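Local structure of germination-specific N-acetylmuramoyl-L-alanine amidase, Autolysin (Clostridioides difficile, 7RAG) at residues 23-26 with 27-31; 143-146 with 147-151; 200-203 with 204-208. The protein probably hydrolyses the amide bond between N-acetylmuramic acid and L-alanine in peptidoglycan, as a zinc-dependent amidase bound in this crystal to the lipoprotein GerS. All coordinates share one frame; numbering follows the deposited sequence.

Contact 1: residues 23-26 with 27-31; sequences AGHG and GIDPG. With ZN (zinc ion), chain C.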
ATOM      1  N   ALA B  23     -26.731 -19.665  11.504  1.00 50.59           N
ATOM      2  CA  ALA B  23     -26.117 -20.981  11.674  1.00 51.67           C
ATOM      3  C   ALA B  23     -27.185 -22.018  11.392  1.00 54.70           C
ATOM      4  O   ALA B  23     -28.079 -22.239  12.206  1.00 54.28           O
ATOM      5  CB  ALA B  23     -25.554 -21.156  13.075  1.00 51.79           C
ATOM      6  N   GLY B  24     -27.129 -22.628  10.214  1.00 55.75           N
ATOM      7  CA  GLY B  24     -28.196 -23.536   9.854  1.00 59.60           C
ATOM      8  C   GLY B  24     -28.208 -24.739  10.765  1.00 62.31           C
ATOM      9  O   GLY B  24     -27.207 -25.461  10.841  1.00 63.45           O
ATOM     10  N   HIS B  25     -29.149 -24.776  11.687  1.00 60.71           N
ATOM     11  CA  HIS B  25     -29.917 -25.942  12.082  1.00 62.16           C
ATOM     12  C   HIS B  25     -30.137 -25.615  13.545  1.00 65.80           C
ATOM     13  O   HIS B  25     -30.003 -24.449  13.925  1.00 58.62           O
ATOM     14  CB  HIS B  25     -29.261 -27.289  11.760  1.00 68.06           C
ATOM     15  CG  HIS B  25     -29.351 -27.643  10.303  1.00 67.70           C
ATOM     16  ND1 HIS B  25     -30.546 -27.955   9.689  1.00 67.94           N
ATOM     17  CD2 HIS B  25     -28.408 -27.677   9.332  1.00 61.84           C
ATOM     18  CE1 HIS B  25     -30.330 -28.183   8.407  1.00 64.85           C
ATOM     19  NE2 HIS B  25     -29.043 -28.017   8.165  1.00 63.82           N
ATOM     20  N   GLY B  26     -30.527 -26.574  14.356  1.00 67.61           N
ATOM     21  CA  GLY B  26     -30.333 -26.413  15.785  1.00 62.16           C
ATOM     22  C   GLY B  26     -31.331 -27.229  16.563  1.00 69.33           C
ATOM     23  O   GLY B  26     -32.324 -27.710  16.029  1.00 73.43           O
ATOM     24  N   GLY B  27     -31.035 -27.386  17.855  1.00 73.90           N
ATOM     25  CA  GLY B  27     -31.936 -28.117  18.727  1.00 70.22           C
ATOM     26  C   GLY B  27     -32.125 -29.529  18.224  1.00 69.41           C
ATOM     27  O   GLY B  27     -31.157 -30.237  17.932  1.00 70.63           O
ATOM     28  N   ILE B  28     -33.392 -29.933  18.086  1.00 71.02           N
ATOM     29  CA  ILE B  28     -33.703 -31.293  17.663  1.00 74.70           C
ATOM     30  C   ILE B  28     -33.237 -31.581  16.246  1.00 74.35           C
ATOM     31  O   ILE B  28     -33.146 -32.747  15.863  1.00 79.21           O
ATOM     32  CB  ILE B  28     -35.212 -31.573  17.750  1.00 78.05           C
ATOM     33  CG1 ILE B  28     -35.984 -30.465  17.028  1.00 74.37           C
ATOM     34  CG2 ILE B  28     -35.653 -31.717  19.194  1.00 76.65           C
ATOM     35  CD1 ILE B  28     -37.452 -30.748  16.886  1.00 88.56           C
ATOM     36  N   ASP B  29     -32.944 -30.550  15.452  1.00 75.83           N
ATOM     37  CA  ASP B  29     -32.600 -30.691  14.045  1.00 72.28           C
ATOM     38  C   ASP B  29     -31.089 -30.692  13.911  1.00 71.23           C
ATOM     39  O   ASP B  29     -30.484 -29.616  13.851  1.00 72.63           O
ATOM     40  CB  ASP B  29     -33.213 -29.534  13.244  1.00 69.32           C
ATOM     41  CG  ASP B  29     -32.933 -29.609  11.737  1.00 71.85           C
ATOM     42  OD1 ASP B  29     -32.471 -30.658  11.254  1.00 72.24           O
ATOM     43  OD2 ASP B  29     -33.201 -28.608  11.024  1.00 69.44           O
ATOM     44  N   PRO B  30     -30.418 -31.854  13.848  1.00 74.35           N
ATOM     45  CA  PRO B  30     -29.006 -31.821  13.460  1.00 74.24           C
ATOM     46  C   PRO B  30     -28.941 -31.436  11.993  1.00 78.09           C
ATOM     47  O   PRO B  30     -29.980 -31.188  11.372  1.00 75.63           O
ATOM     48  CB  PRO B  30     -28.532 -33.257  13.723  1.00 72.89           C
ATOM     49  CG  PRO B  30     -29.731 -34.067  13.468  1.00 75.26           C
ATOM     50  CD  PRO B  30     -30.899 -33.245  13.970  1.00 74.45           C
ATOM     51  N   GLY B  31     -27.773 -31.374  11.394  1.00 75.22           N
ATOM     52  CA  GLY B  31     -27.866 -31.215   9.957  1.00 77.01           C
ATOM     53  C   GLY B  31     -27.688 -32.537   9.259  1.00 72.13           C
ATOM     54  O   GLY B  31     -28.327 -33.529   9.603  1.00 73.01           O
TER
HETATM   55 ZN    ZN C 301     -27.784 -27.791   6.290  1.00 64.26          ZN
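H25 and D29 face each other across a tight reversal of the chain, and the imidazole is held on three sides. Two polar bonds fix its nitrogens. NE2 coordinates the zinc ion at 2.3 Å, and ND1 donates to D29 OD2 at 3.0 Å in a nearly straight bond of 166°. The carboxylate oxygen lies close to the ring plane, at the ring edge, but the N-H reaches it from above the carboxylate plane, because the two flat groups stand 81° apart. D29 can present OD2 there because its CG is anti to the backbone N (chi1 -179°), which carries the carboxylate toward the ring.

Packing is supplied by G31, whose CA lies over one face of the imidazole, 3.8 Å from the ring centroid, in a CH-pi contact. The carbonyl O of P30 lies over the same face.

The backbone makes the reversal itself. G26 to D29 form a type II' beta turn, closed by D29 N donating to G26 O at 3.0 Å, while G26 N returns a bond to D29 O at 3.1 Å. This pair is a single antiparallel bridge. G27, at the first corner, has the positive phi of such a turn, a conformation glycine adopts readily.

The loop follows strand 18-23 and lies on helices 41-58 and 82-99; R93 binds the carbonyl O of H25, and K42 that of G27. E41 and H109 complete the protein ligands of the zinc. With ND1 as the donor to a carboxylate, NE2 is the nitrogen that coordinates the zinc. D29, a second-shell residue, together with the zinc bond probably limits rotation of the ring, and may make it a stronger electron donor to the metal.

Contact 2: residues 143-146 with 147-151; sequences LKRV and VDKTN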
ATOM      1  N   LEU B 143     -12.835 -18.137  -0.388  1.00 63.44           N
ATOM      2  CA  LEU B 143     -12.789 -19.510   0.098  1.00 61.70           C
ATOM      3  C   LEU B 143     -11.723 -20.292  -0.650  1.00 69.89           C
ATOM      4  O   LEU B 143     -10.940 -21.034  -0.041  1.00 73.79           O
ATOM      5  CB  LEU B 143     -14.156 -20.176  -0.043  1.00 55.88           C
ATOM      6  CG  LEU B 143     -15.294 -19.695   0.863  1.00 55.71           C
ATOM      7  CD1 LEU B 143     -16.622 -20.329   0.460  1.00 55.62           C
ATOM      8  CD2 LEU B 143     -15.007 -20.007   2.308  1.00 54.63           C
ATOM      9  N   LYS B 144     -11.642 -20.088  -1.970  1.00 69.04           N
ATOM     10  CA  LYS B 144     -10.574 -20.691  -2.762  1.00 69.35           C
ATOM     11  C   LYS B 144      -9.199 -20.214  -2.303  1.00 69.19           C
ATOM     12  O   LYS B 144      -8.321 -21.028  -2.003  1.00 70.94           O
ATOM     13  CB  LYS B 144     -10.771 -20.368  -4.245  1.00 69.18           C
ATOM     14  CG  LYS B 144      -9.818 -21.102  -5.177  1.00 73.58           C
ATOM     15  CD  LYS B 144      -9.820 -20.512  -6.589  1.00 76.91           C
ATOM     16  CE  LYS B 144      -8.693 -21.105  -7.446  1.00 85.85           C
ATOM     17  NZ  LYS B 144      -8.341 -20.302  -8.677  1.00 87.48           N
ATOM     18  N   ARG B 145      -8.988 -18.895  -2.242  1.00 67.42           N
ATOM     19  CA  ARG B 145      -7.631 -18.389  -2.032  1.00 64.57           C
ATOM     20  C   ARG B 145      -7.126 -18.706  -0.638  1.00 71.95           C
ATOM     21  O   ARG B 145      -5.955 -19.052  -0.464  1.00 78.04           O
ATOM     22  CB  ARG B 145      -7.563 -16.881  -2.267  1.00 67.80           C
ATOM     23  CG  ARG B 145      -6.190 -16.278  -1.987  1.00 64.06           C
ATOM     24  CD  ARG B 145      -6.216 -14.743  -2.017  1.00 64.55           C
ATOM     25  NE  ARG B 145      -7.120 -14.171  -1.017  1.00 67.37           N
ATOM     26  CZ  ARG B 145      -6.771 -13.886   0.239  1.00 68.01           C
ATOM     27  NH1 ARG B 145      -5.540 -14.112   0.660  1.00 68.23           N
ATOM     28  NH2 ARG B 145      -7.645 -13.371   1.086  1.00 65.03           N
ATOM     29  N   VAL B 146      -7.991 -18.590   0.367  1.00 72.90           N
ATOM     30  CA  VAL B 146      -7.590 -18.736   1.757  1.00 70.61           C
ATOM     31  C   VAL B 146      -7.640 -20.188   2.206  1.00 69.52           C
ATOM     32  O   VAL B 146      -6.727 -20.664   2.881  1.00 74.97           O
ATOM     33  CB  VAL B 146      -8.490 -17.844   2.636  1.00 61.90           C
ATOM     34  CG1 VAL B 146      -8.185 -18.064   4.092  1.00 59.81           C
ATOM     35  CG2 VAL B 146      -8.317 -16.380   2.260  1.00 60.95           C
ATOM     36  N   VAL B 147      -8.693 -20.917   1.863  1.00 67.36           N
ATOM     37  CA  VAL B 147      -8.899 -22.225   2.469  1.00 73.36           C
ATOM     38  C   VAL B 147      -8.292 -23.343   1.632  1.00 78.52           C
ATOM     39  O   VAL B 147      -7.693 -24.277   2.168  1.00 83.24           O
ATOM     40  CB  VAL B 147     -10.405 -22.449   2.701  1.00 71.72           C
ATOM     41  CG1 VAL B 147     -10.684 -23.916   2.977  1.00 66.47           C
ATOM     42  CG2 VAL B 147     -10.897 -21.561   3.842  1.00 65.03           C
ATOM     43  N   ASP B 148      -8.456 -23.307   0.316  1.00 72.08           N
ATOM     44  CA  ASP B 148      -8.049 -24.448  -0.493  1.00 76.85           C
ATOM     45  C   ASP B 148      -7.903 -23.975  -1.942  1.00 82.20           C
ATOM     46  O   ASP B 148      -8.907 -23.814  -2.643  1.00 84.89           O
ATOM     47  CB  ASP B 148      -9.078 -25.555  -0.351  1.00 78.02           C
ATOM     48  CG  ASP B 148      -8.783 -26.747  -1.211  1.00 85.95           C
ATOM     49  OD1 ASP B 148      -7.630 -26.877  -1.675  1.00 85.41           O
ATOM     50  OD2 ASP B 148      -9.713 -27.559  -1.411  1.00 90.08           O
ATOM     51  N   LYS B 149      -6.655 -23.797  -2.389  1.00 80.12           N
ATOM     52  CA  LYS B 149      -6.453 -23.351  -3.760  1.00 80.14           C
ATOM     53  C   LYS B 149      -6.854 -24.418  -4.762  1.00 81.22           C
ATOM     54  O   LYS B 149      -7.058 -24.105  -5.939  1.00 81.70           O
ATOM     55  CB  LYS B 149      -5.002 -22.942  -3.973  1.00 80.54           C
ATOM     56  CG  LYS B 149      -4.647 -21.656  -3.265  1.00 82.82           C
ATOM     57  CD  LYS B 149      -3.180 -21.309  -3.456  1.00 90.98           C
ATOM     58  CE  LYS B 149      -2.844 -20.034  -2.699  1.00 84.81           C
ATOM     59  NZ  LYS B 149      -3.790 -18.961  -3.068  1.00 77.07           N
ATOM     60  N   THR B 150      -6.978 -25.665  -4.307  1.00 83.23           N
ATOM     61  CA  THR B 150      -7.430 -26.756  -5.157  1.00 82.05           C
ATOM     62  C   THR B 150      -8.864 -26.549  -5.627  1.00 85.36           C
ATOM     63  O   THR B 150      -9.228 -27.003  -6.715  1.00 80.42           O
ATOM     64  CB  THR B 150      -7.309 -28.068  -4.382  1.00 81.66           C
ATOM     65  OG1 THR B 150      -6.490 -28.982  -5.099  1.00 83.45           O
ATOM     66  CG2 THR B 150      -8.670 -28.697  -4.120  1.00 86.65           C
ATOM     67  N   ASN B 151      -9.681 -25.855  -4.832  1.00 82.23           N
ATOM     68  CA  ASN B 151     -11.117 -25.795  -5.080  1.00 80.52           C
ATOM     69  C   ASN B 151     -11.425 -24.888  -6.274  1.00 81.04           C
ATOM     70  O   ASN B 151     -11.094 -23.696  -6.264  1.00 82.85           O
ATOM     71  CB  ASN B 151     -11.827 -25.307  -3.820  1.00 79.29           C
ATOM     72  CG  ASN B 151     -13.321 -25.470  -3.896  1.00 72.97           C
ATOM     73  OD1 ASN B 151     -13.834 -26.093  -4.817  1.00 76.13           O
ATOM     74  ND2 ASN B 151     -14.032 -24.915  -2.923  1.00 72.10           N
TER
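The carbonyl of L143 receives two successive backbone N-H groups where helix 130-147 comes to its end: V147 N at 2.9 Å and, more weakly, D148 N at 3.4 Å. The second is a wider pi-type bond. D148 N also donates to K144 O at 3.3 Å, so it is shared between two carbonyls. The side chain of V147 packs beside the same L143 carbonyl, its CB 3.1 Å from the oxygen.

Past the helix the chain folds into a type I beta turn from D148 to N151, and D148 adds an Asx turn of its own: OD1 takes the N-H of T150 at 3.0 Å, from above the carboxylate plane. The loop then runs back alongside K144. With CG anti to the backbone N (chi1 -172°) and the rest of the chain extended, K144 lays its methylenes along this loop, CG lying 3.1 Å from N151 O.

K149 bends at its last torsion (chi4 -52°) and brings NZ to R145 O in a weak 3.4 Å bond. R145 sends its guanidinium elsewhere, to E142 and to D85 of the lipoprotein chain, with V146 CG2 against one face of the group. V146 itself packs on W199 and A200 of helix 191-211 and on I83 of the lipoprotein, while N151 ND2 binds the carbonyl of A121.

Contact 3: residues 200-203 with 204-208; sequences AIYI and GIQKY. With EDO (1,2-ethanediol), chain D.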
ATOM      1  N   ALA B 200     -12.078 -16.380   5.604  1.00 50.12           N
ATOM      2  CA  ALA B 200     -12.347 -16.281   4.170  1.00 54.05           C
ATOM      3  C   ALA B 200     -13.690 -15.591   3.908  1.00 53.98           C
ATOM      4  O   ALA B 200     -13.789 -14.697   3.057  1.00 49.23           O
ATOM      5  CB  ALA B 200     -12.307 -17.664   3.528  1.00 50.98           C
ATOM      6  N   ILE B 201     -14.732 -15.976   4.653  1.00 51.26           N
ATOM      7  CA  ILE B 201     -16.047 -15.376   4.432  1.00 49.55           C
ATOM      8  C   ILE B 201     -16.016 -13.891   4.766  1.00 51.78           C
ATOM      9  O   ILE B 201     -16.595 -13.055   4.048  1.00 53.03           O
ATOM     10  CB  ILE B 201     -17.135 -16.099   5.243  1.00 44.39           C
ATOM     11  CG1 ILE B 201     -17.069 -17.613   5.007  1.00 48.68           C
ATOM     12  CG2 ILE B 201     -18.504 -15.520   4.854  1.00 44.68           C
ATOM     13  CD1 ILE B 201     -18.137 -18.418   5.743  1.00 46.95           C
ATOM     14  N   TYR B 202     -15.356 -13.543   5.867  1.00 48.10           N
ATOM     15  CA  TYR B 202     -15.270 -12.156   6.296  1.00 49.67           C
ATOM     16  C   TYR B 202     -14.557 -11.311   5.252  1.00 53.13           C
ATOM     17  O   TYR B 202     -15.013 -10.208   4.912  1.00 52.40           O
ATOM     18  CB  TYR B 202     -14.558 -12.103   7.648  1.00 46.51           C
ATOM     19  CG  TYR B 202     -13.978 -10.774   8.055  1.00 48.35           C
ATOM     20  CD1 TYR B 202     -14.798  -9.707   8.430  1.00 45.01           C
ATOM     21  CD2 TYR B 202     -12.598 -10.595   8.107  1.00 52.03           C
ATOM     22  CE1 TYR B 202     -14.254  -8.493   8.824  1.00 44.38           C
ATOM     23  CE2 TYR B 202     -12.042  -9.389   8.486  1.00 50.86           C
ATOM     24  CZ  TYR B 202     -12.875  -8.344   8.848  1.00 53.20           C
ATOM     25  OH  TYR B 202     -12.308  -7.157   9.233  1.00 54.33           O
ATOM     26  N   ILE B 203     -13.459 -11.830   4.697  1.00 51.21           N
ATOM     27  CA  ILE B 203     -12.757 -11.091   3.655  1.00 51.30           C
ATOM     28  C   ILE B 203     -13.632 -10.963   2.415  1.00 51.79           C
ATOM     29  O   ILE B 203     -13.665  -9.909   1.777  1.00 50.05           O
ATOM     30  CB  ILE B 203     -11.396 -11.746   3.353  1.00 53.58           C
ATOM     31  CG1 ILE B 203     -10.439 -11.505   4.525  1.00 54.15           C
ATOM     32  CG2 ILE B 203     -10.779 -11.175   2.098  1.00 56.63           C
ATOM     33  CD1 ILE B 203     -10.348 -10.044   4.927  1.00 51.95           C
ATOM     34  N   GLY B 204     -14.366 -12.019   2.056  1.00 48.79           N
ATOM     35  CA  GLY B 204     -15.233 -11.916   0.893  1.00 54.56           C
ATOM     36  C   GLY B 204     -16.273 -10.824   1.051  1.00 54.00           C
ATOM     37  O   GLY B 204     -16.463  -9.993   0.158  1.00 54.98           O
ATOM     38  N   ILE B 205     -16.934 -10.801   2.210  1.00 53.27           N
ATOM     39  CA  ILE B 205     -17.873  -9.735   2.549  1.00 52.19           C
ATOM     40  C   ILE B 205     -17.196  -8.376   2.419  1.00 50.08           C
ATOM     41  O   ILE B 205     -17.740  -7.448   1.821  1.00 52.50           O
ATOM     42  CB  ILE B 205     -18.427  -9.949   3.974  1.00 52.26           C
ATOM     43  CG1 ILE B 205     -19.287 -11.208   4.063  1.00 51.31           C
ATOM     44  CG2 ILE B 205     -19.240  -8.747   4.454  1.00 48.14           C
ATOM     45  CD1 ILE B 205     -19.717 -11.516   5.478  1.00 44.59           C
ATOM     46  N   GLN B 206     -15.999  -8.242   2.981  1.00 54.04           N
ATOM     47  CA  GLN B 206     -15.333  -6.938   2.988  1.00 56.70           C
ATOM     48  C   GLN B 206     -14.985  -6.464   1.580  1.00 57.90           C
ATOM     49  O   GLN B 206     -15.124  -5.277   1.272  1.00 61.79           O
ATOM     50  CB  GLN B 206     -14.086  -6.992   3.864  1.00 52.75           C
ATOM     51  CG  GLN B 206     -14.392  -7.162   5.355  1.00 50.68           C
ATOM     52  CD  GLN B 206     -14.871  -5.882   6.015  1.00 51.51           C
ATOM     53  OE1 GLN B 206     -15.752  -5.195   5.507  1.00 62.09           O
ATOM     54  NE2 GLN B 206     -14.270  -5.542   7.158  1.00 64.59           N
ATOM     55  N   LYS B 207     -14.530  -7.366   0.712  1.00 56.02           N
ATOM     56  CA  LYS B 207     -14.256  -6.981  -0.670  1.00 59.59           C
ATOM     57  C   LYS B 207     -15.541  -6.554  -1.375  1.00 62.82           C
ATOM     58  O   LYS B 207     -15.604  -5.476  -2.008  1.00 66.45           O
ATOM     59  CB  LYS B 207     -13.576  -8.134  -1.412  1.00 58.07           C
ATOM     60  CG  LYS B 207     -12.124  -8.387  -0.998  1.00 59.69           C
ATOM     61  CD  LYS B 207     -11.492  -9.488  -1.864  1.00 67.19           C
ATOM     62  CE  LYS B 207     -10.100  -9.903  -1.338  1.00 70.51           C
ATOM     63  NZ  LYS B 207      -9.032  -8.886  -1.542  1.00 77.37           N
ATOM     64  N   TYR B 208     -16.592  -7.377  -1.249  1.00 57.37           N
ATOM     65  CA  TYR B 208     -17.874  -7.024  -1.844  1.00 61.90           C
ATOM     66  C   TYR B 208     -18.323  -5.635  -1.393  1.00 65.52           C
ATOM     67  O   TYR B 208     -18.827  -4.843  -2.196  1.00 64.58           O
ATOM     68  CB  TYR B 208     -18.936  -8.073  -1.491  1.00 56.06           C
ATOM     69  CG  TYR B 208     -20.318  -7.618  -1.861  1.00 54.97           C
ATOM     70  CD1 TYR B 208     -20.756  -7.678  -3.184  1.00 58.97           C
ATOM     71  CD2 TYR B 208     -21.174  -7.081  -0.908  1.00 50.55           C
ATOM     72  CE1 TYR B 208     -22.031  -7.233  -3.542  1.00 60.41           C
ATOM     73  CE2 TYR B 208     -22.446  -6.635  -1.254  1.00 50.85           C
ATOM     74  CZ  TYR B 208     -22.863  -6.714  -2.570  1.00 57.89           C
ATOM     75  OH  TYR B 208     -24.117  -6.275  -2.933  1.00 66.21           O
TER
HETATM   76  C1  EDO D 302     -10.420  -7.923  13.637  1.00 56.31           C
HETATM   77  O1  EDO D 302      -9.886  -6.679  13.134  1.00 62.75           O
HETATM   78  C2  EDO D 302     -10.957  -8.705  12.464  1.00 54.50           C
HETATM   79  O2  EDO D 302     -10.504  -8.002  11.285  1.00 64.08           O
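G204 opens the second half of this regular alpha-helical stretch by giving its N-H to A200 O at 2.9 Å, the first of four successive i to i+4 bonds between 200-203 and 204-208. I205 follows with a bond to I201 O, and its CG1 lies against that same oxygen. Its CD1 meets I201 CG2 at 4.2 Å, one turn back, on the flank of the helix that faces I108 and M104 of strand 104-111.

Q206 approaches with both backbone and side chain. Its N-H binds Y202 O, while CG sits over one face of the Y202 ring in a CH-pi contact, 4.0 Å from the centroid. Because the chain bends at chi2 (-77°), the amide follows the ring outward, and NE2 reaches Y202 OH in a weak bond of 3.3 Å. Amide and ring planes are 51° apart. Y202 OH also bonds S59 OG, and lies 2.9 Å from O2 of a 1,2-ethanediol, probably a crystallisation additive, in a hydrogen bond.

K207 makes the last of the four crossing bonds, its N-H on I203 O. Its aliphatic chain runs back past I203, CE touching I203 CG2 at 3.7 Å. V87 of the lipoprotein packs on I203, and L89 of the same chain on Q206 and K207. Y208 N continues the pattern on G204 O.

The chemistry thus divides round the helix: the aliphatic branches of I201 and I205 meet strand 104-111, whereas the Y202-Q206 pair combines an apolar ring face with a phenolic oxygen bonded to S59 and weakly to Q206, with I69 of the lipoprotein chain packing on Y202.

Overall arrangement
Contacts 2 and 3 are neighbours, their centres 14 Å apart, and join helix 130-147 to helix 191-211: L143 CD2 packs on A200 CB at 3.8 Å, and V146 CB meets the same methyl carbon at 3.9 Å. Both also touch the lipoprotein chain, where V87 packs on R145 and on I203. Contact 1 lies on the opposite side of the chain's centre, 27 Å from contact 2 and 25 Å from contact 3 between centres, and holds the zinc ligand H25. The side chain of I201 comes no nearer than about 13 Å to the zinc ion (nearest atoms), so any influence of the lipoprotein through contacts 2 and 3 would be indirect, consistent with its reported allosteric activation of the enzyme.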